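Local coordinates for protein PHB depolymerase (Penicillium funiculosum, PDB 2D81) that hydrolyses the ester bonds of the biopolyester polyhydroxybutyrate, using a circularly permuted alpha/beta hydrolase fold, at residues 38-43 and 86-91; 26-31 and 305-310. One frame throughout, in Å; residues are numbered along the deposited sequence.

How the interactions relate
From the N terminus, the chain first runs through helix 20-31, which carries residues 26-31. It then turns into strand 39-43. After helix 68-77 it reaches the loop 86-91, which comes back to the start of that strand and closes interaction 1. Interaction 2 closes only at helix 301-314, where 305-310 meets 26-31. The loop of interaction 1 therefore lies wholly within the much longer one of interaction 2. The two also touch. Phe40 and Val42 of the strand pack on Gly29 and Ala26 of helix 20-31. Interaction 1 packs the loop leading into strand 92-98 against the start of the neighbouring parallel strand 39-43. Interaction 2 joins two helices lying on that sheet.

Interaction 1. Residues 38-43 and 86-91; sequences VGFGVF and ANLGQR. With NAG (2-acetamido-2-deoxy-beta-D-glucopyranose), chain B.
The bent side chain of Arg91 lies against the backbone where strand 39-43 begins. Its CD comes 3.9 Å from Gly39 N and 3.9 Å from Val38 C. At its backbone angles, a CB on Gly39 would be jammed against the carbonyl O of Val38; it would also lie close to Arg91 C. Deeper in, Leu88 CD2 meets the edge of the Phe40 ring at CE1, 4.1 Å away. With Phe40 CG between its backbone N and carbonyl carbon (chi1 55°), the far end of the ring comes nearer to Leu88. Leu116 of helix 106-116 and Val15 also pack on this ring. The contact joins the loop before strand 92-98 to the neighbouring parallel strand 39-43 of the alpha/beta hydrolase sheet. Arg91 NH2 bonds Gln90 O at 2.8 Å from above the carbonyl plane, and NH1 bonds Ser33 O. With an alanine in place of Arg91, the Gln90 and Ser33 carbonyls are likely to lose this donor, and a gap would probably open beside Gly39. On the looser outer side, a water donates to Val38 O at 2.9 Å and more weakly to Gln90 O. The exposed Gln90 places CG 3.7 Å from O7 of the attached N-acetylglucosamine.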
loop_
_atom_site.group_PDB
_atom_site.type_symbol
_atom_site.label_atom_id
_atom_site.label_comp_id
_atom_site.label_asym_id
_atom_site.label_seq_id
_atom_site.Cartn_x
_atom_site.Cartn_y
_atom_site.Cartn_z
ATOM N N VAL A 38 -2.016 13.500 0.458
ATOM C CA VAL A 38 -2.203 13.657 -0.979
ATOM C C VAL A 38 -3.217 12.631 -1.481
ATOM O O VAL A 38 -4.094 12.945 -2.285
ATOM C CB VAL A 38 -0.878 13.476 -1.753
ATOM C CG1 VAL A 38 -1.104 13.753 -3.230
ATOM C CG2 VAL A 38 0.178 14.415 -1.204
ATOM N N GLY A 39 -3.101 11.401 -0.992
ATOM C CA GLY A 39 -4.039 10.365 -1.383
ATOM C C GLY A 39 -3.416 8.989 -1.282
ATOM O O GLY A 39 -2.373 8.822 -0.652
ATOM N N PHE A 40 -4.056 8.000 -1.895
ATOM C CA PHE A 40 -3.539 6.638 -1.870
ATOM C C PHE A 40 -3.980 5.807 -3.067
ATOM O O PHE A 40 -4.888 6.193 -3.807
ATOM C CB PHE A 40 -3.949 5.931 -0.570
ATOM C CG PHE A 40 -5.432 5.933 -0.309
ATOM C CD1 PHE A 40 -6.055 7.042 0.259
ATOM C CD2 PHE A 40 -6.204 4.816 -0.617
ATOM C CE1 PHE A 40 -7.425 7.036 0.520
ATOM C CE2 PHE A 40 -7.574 4.799 -0.361
ATOM C CZ PHE A 40 -8.185 5.910 0.210
ATOM N N GLY A 41 -3.315 4.668 -3.253
ATOM C CA GLY A 41 -3.632 3.777 -4.355
ATOM C C GLY A 41 -3.786 2.344 -3.878
ATOM O O GLY A 41 -3.078 1.898 -2.973
ATOM N N VAL A 42 -4.715 1.617 -4.486
ATOM C CA VAL A 42 -4.965 0.233 -4.105
ATOM C C VAL A 42 -4.969 -0.663 -5.340
ATOM O O VAL A 42 -5.782 -0.474 -6.247
ATOM C CB VAL A 42 -6.325 0.093 -3.379
ATOM C CG1 VAL A 42 -6.566 -1.367 -2.989
ATOM C CG2 VAL A 42 -6.349 0.986 -2.147
ATOM N N PHE A 43 -4.050 -1.626 -5.376
ATOM C CA PHE A 43 -4.022 -2.636 -6.431
ATOM C C PHE A 43 -4.599 -3.947 -5.902
ATOM O O PHE A 43 -3.988 -4.599 -5.054
ATOM C CB PHE A 43 -2.589 -2.906 -6.914
ATOM C CG PHE A 43 -1.899 -1.709 -7.521
ATOM C CD1 PHE A 43 -1.214 -0.801 -6.717
ATOM C CD2 PHE A 43 -1.900 -1.517 -8.899
ATOM C CE1 PHE A 43 -0.536 0.281 -7.280
ATOM C CE2 PHE A 43 -1.225 -0.436 -9.474
ATOM C CZ PHE A 43 -0.542 0.461 -8.662
ATOM N N ALA A 86 -13.959 13.529 6.465
ATOM C CA ALA A 86 -14.021 14.735 5.643
ATOM C C ALA A 86 -12.746 14.886 4.814
ATOM O O ALA A 86 -12.775 15.414 3.700
ATOM C CB ALA A 86 -14.221 15.964 6.529
ATOM N N ASN A 87 -11.625 14.419 5.356
ATOM C CA ASN A 87 -10.364 14.482 4.625
ATOM C C ASN A 87 -10.456 13.749 3.292
ATOM O O ASN A 87 -9.858 14.172 2.301
ATOM C CB ASN A 87 -9.220 13.875 5.443
ATOM C CG ASN A 87 -8.926 14.654 6.705
ATOM O OD1 ASN A 87 -9.243 15.840 6.807
ATOM N ND2 ASN A 87 -8.297 13.994 7.673
ATOM N N LEU A 88 -11.201 12.649 3.266
ATOM C CA LEU A 88 -11.260 11.821 2.067
ATOM C C LEU A 88 -11.879 12.571 0.893
ATOM O O LEU A 88 -11.738 12.162 -0.258
ATOM C CB LEU A 88 -12.050 10.541 2.346
ATOM C CG LEU A 88 -11.421 9.614 3.387
ATOM C CD1 LEU A 88 -12.365 8.454 3.670
ATOM C CD2 LEU A 88 -10.068 9.109 2.884
ATOM N N GLY A 89 -12.555 13.677 1.191
ATOM C CA GLY A 89 -13.162 14.476 0.144
ATOM C C GLY A 89 -12.148 15.298 -0.626
ATOM O O GLY A 89 -12.475 15.879 -1.664
ATOM N N GLN A 90 -10.919 15.350 -0.119
ATOM C CA GLN A 90 -9.835 16.075 -0.780
ATOM C C GLN A 90 -8.596 15.202 -0.924
ATOM O O GLN A 90 -7.484 15.623 -0.598
ATOM C CB GLN A 90 -9.473 17.335 0.006
ATOM C CG GLN A 90 -10.575 18.375 0.063
ATOM C CD GLN A 90 -10.108 19.675 0.684
ATOM O OE1 GLN A 90 -9.588 19.691 1.802
ATOM N NE2 GLN A 90 -10.293 20.775 -0.038
ATOM N N ARG A 91 -8.798 13.982 -1.406
ATOM C CA ARG A 91 -7.699 13.053 -1.630
ATOM C C ARG A 91 -7.773 12.497 -3.045
ATOM O O ARG A 91 -8.860 12.258 -3.572
ATOM C CB ARG A 91 -7.771 11.900 -0.625
ATOM C CG ARG A 91 -7.594 12.329 0.826
ATOM C CD ARG A 91 -6.144 12.675 1.131
ATOM N NE ARG A 91 -5.966 13.145 2.502
ATOM C CZ ARG A 91 -6.213 14.385 2.911
ATOM N NH1 ARG A 91 -6.025 14.714 4.183
ATOM N NH2 ARG A 91 -6.636 15.301 2.051
HETATM C C1 NAG B . -8.734 17.145 -6.164
HETATM C C2 NAG B . -9.247 18.117 -5.087
HETATM C C3 NAG B . -8.357 19.373 -4.984
HETATM C C4 NAG B . -6.857 19.041 -5.012
HETATM C C5 NAG B . -6.550 18.074 -6.150
HETATM C C6 NAG B . -5.096 17.652 -6.213
HETATM C C7 NAG B . -11.558 18.594 -4.530
HETATM C C8 NAG B . -12.733 19.508 -4.842
HETATM N N2 NAG B . -10.595 18.519 -5.447
HETATM O O3 NAG B . -8.648 20.058 -3.775
HETATM O O4 NAG B . -6.116 20.236 -5.200
HETATM O O5 NAG B . -7.339 16.882 -5.989
HETATM O O6 NAG B . -4.722 17.321 -7.543
HETATM O O7 NAG B . -11.533 17.969 -3.470
HETATM O O HOH W 1 -4.956 15.653 -2.883
#

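Interaction 2. Residues 26-31 and 305-310; sequences AQLGVA and AIVGQV
Leu28 divides its two methyls between Ile306 and Val307 of helix 301-314. CD1 lies 4.0 Å from Ile306 CD1 and 4.1 Å from Ile306 CG2, so it touches both branches of the isoleucine. CD2 turns to the valine and meets Val307 CG2 at 4.0 Å. The Leu28 side chain runs roughly perpendicular to that of Ile306, and alongside that of Val307 but antiparallel to it. Val307 has CG1 anti to its backbone N (chi1 173°), which leaves CG2 as the methyl that faces the leucine. The backbones stay well apart, with Leu28 CA and Val307 CA 8.4 Å from each other. The contact is small, burying 111 Å² in all, and wholly apolar. Both helices pack on the central sheet of the alpha/beta hydrolase fold. Helix 20-31 follows strand 13-18 and starts at Ser20 of the ligand pocket, consistent with the helix after the nucleophile elbow. Strand 256-260, the last of the main sheet along the chain, lies well before helix 301-314. With the circular permutation, these two helices come from near opposite ends of the chain. Strand 221-227 adds Leu227, which touches both Leu28 and Ile306, while Val15 of strand 13-18 also packs on Leu28. One turn earlier in helix 301-314, Met303 touches Gln27, Leu28 and Ala31. Gln27 NE2 bonds Asp286 O, next to Trp287 of the bound-trimer pocket.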
loop_
_atom_site.group_PDB
_atom_site.type_symbol
_atom_site.label_atom_id
_atom_site.label_comp_id
_atom_site.label_asym_id
_atom_site.label_seq_id
_atom_site.Cartn_x
_atom_site.Cartn_y
_atom_site.Cartn_z
ATOM N N ALA A 26 -5.312 1.164 1.927
ATOM C CA ALA A 26 -6.603 1.794 2.192
ATOM C C ALA A 26 -6.819 2.002 3.689
ATOM O O ALA A 26 -7.392 3.008 4.102
ATOM C CB ALA A 26 -7.733 0.949 1.610
ATOM N N GLN A 27 -6.358 1.058 4.505
ATOM C CA GLN A 27 -6.467 1.226 5.950
ATOM C C GLN A 27 -5.688 2.452 6.413
ATOM O O GLN A 27 -6.189 3.239 7.215
ATOM C CB GLN A 27 -5.983 -0.033 6.681
ATOM C CG GLN A 27 -6.959 -1.195 6.535
ATOM C CD GLN A 27 -6.516 -2.472 7.226
ATOM O OE1 GLN A 27 -7.266 -3.448 7.270
ATOM N NE2 GLN A 27 -5.298 -2.482 7.757
ATOM N N LEU A 28 -4.472 2.618 5.900
ATOM C CA LEU A 28 -3.678 3.812 6.190
ATOM C C LEU A 28 -4.304 5.079 5.608
ATOM O O LEU A 28 -4.354 6.119 6.268
ATOM C CB LEU A 28 -2.258 3.646 5.643
ATOM C CG LEU A 28 -1.371 2.649 6.390
ATOM C CD1 LEU A 28 -0.216 2.204 5.500
ATOM C CD2 LEU A 28 -0.854 3.297 7.671
ATOM N N GLY A 29 -4.780 4.984 4.370
ATOM C CA GLY A 29 -5.372 6.132 3.703
ATOM C C GLY A 29 -6.619 6.647 4.401
ATOM O O GLY A 29 -6.950 7.829 4.305
ATOM N N VAL A 30 -7.312 5.758 5.106
ATOM C CA VAL A 30 -8.505 6.136 5.858
ATOM C C VAL A 30 -8.177 6.513 7.304
ATOM O O VAL A 30 -8.464 7.631 7.743
ATOM C CB VAL A 30 -9.549 4.991 5.850
ATOM C CG1 VAL A 30 -10.710 5.323 6.777
ATOM C CG2 VAL A 30 -10.049 4.762 4.426
ATOM N N ALA A 31 -7.579 5.583 8.043
ATOM C CA ALA A 31 -7.341 5.789 9.471
ATOM C C ALA A 31 -6.372 6.940 9.711
ATOM O O ALA A 31 -6.516 7.696 10.678
ATOM C CB ALA A 31 -6.806 4.508 10.109
ATOM N N ALA A 305 3.504 1.594 13.146
ATOM C CA ALA A 305 4.913 1.437 12.795
ATOM C C ALA A 305 5.220 2.146 11.480
ATOM O O ALA A 305 6.199 2.884 11.375
ATOM C CB ALA A 305 5.261 -0.042 12.682
ATOM N N ILE A 306 4.374 1.918 10.480
ATOM C CA ILE A 306 4.534 2.568 9.187
ATOM C C ILE A 306 4.424 4.085 9.313
ATOM O O ILE A 306 5.229 4.821 8.744
ATOM C CB ILE A 306 3.484 2.045 8.180
ATOM C CG1 ILE A 306 3.708 0.543 7.951
ATOM C CG2 ILE A 306 3.599 2.800 6.853
ATOM C CD1 ILE A 306 2.618 -0.130 7.124
ATOM N N VAL A 307 3.435 4.554 10.068
ATOM C CA VAL A 307 3.284 5.986 10.297
ATOM C C VAL A 307 4.491 6.554 11.040
ATOM O O VAL A 307 4.908 7.684 10.789
ATOM C CB VAL A 307 2.001 6.289 11.103
ATOM C CG1 VAL A 307 1.957 7.765 11.489
ATOM C CG2 VAL A 307 0.779 5.934 10.266
ATOM N N GLY A 308 5.050 5.764 11.952
ATOM C CA GLY A 308 6.225 6.201 12.685
ATOM C C GLY A 308 7.419 6.368 11.769
ATOM O O GLY A 308 8.208 7.304 11.917
ATOM N N GLN A 309 7.551 5.450 10.818
ATOM C CA GLN A 309 8.574 5.552 9.789
ATOM C C GLN A 309 8.380 6.825 8.978
ATOM O O GLN A 309 9.329 7.565 8.724
ATOM C CB GLN A 309 8.511 4.329 8.870
ATOM C CG GLN A 309 8.946 3.030 9.544
ATOM C CD GLN A 309 8.746 1.822 8.655
ATOM O OE1 GLN A 309 8.690 1.945 7.435
ATOM N NE2 GLN A 309 8.649 0.639 9.265
ATOM N N VAL A 310 7.139 7.081 8.577
ATOM C CA VAL A 310 6.833 8.265 7.788
ATOM C C VAL A 310 7.172 9.536 8.559
ATOM O O VAL A 310 7.784 10.457 8.015
ATOM C CB VAL A 310 5.341 8.294 7.396
ATOM C CG1 VAL A 310 4.978 9.648 6.812
ATOM C CG2 VAL A 310 5.057 7.191 6.391
#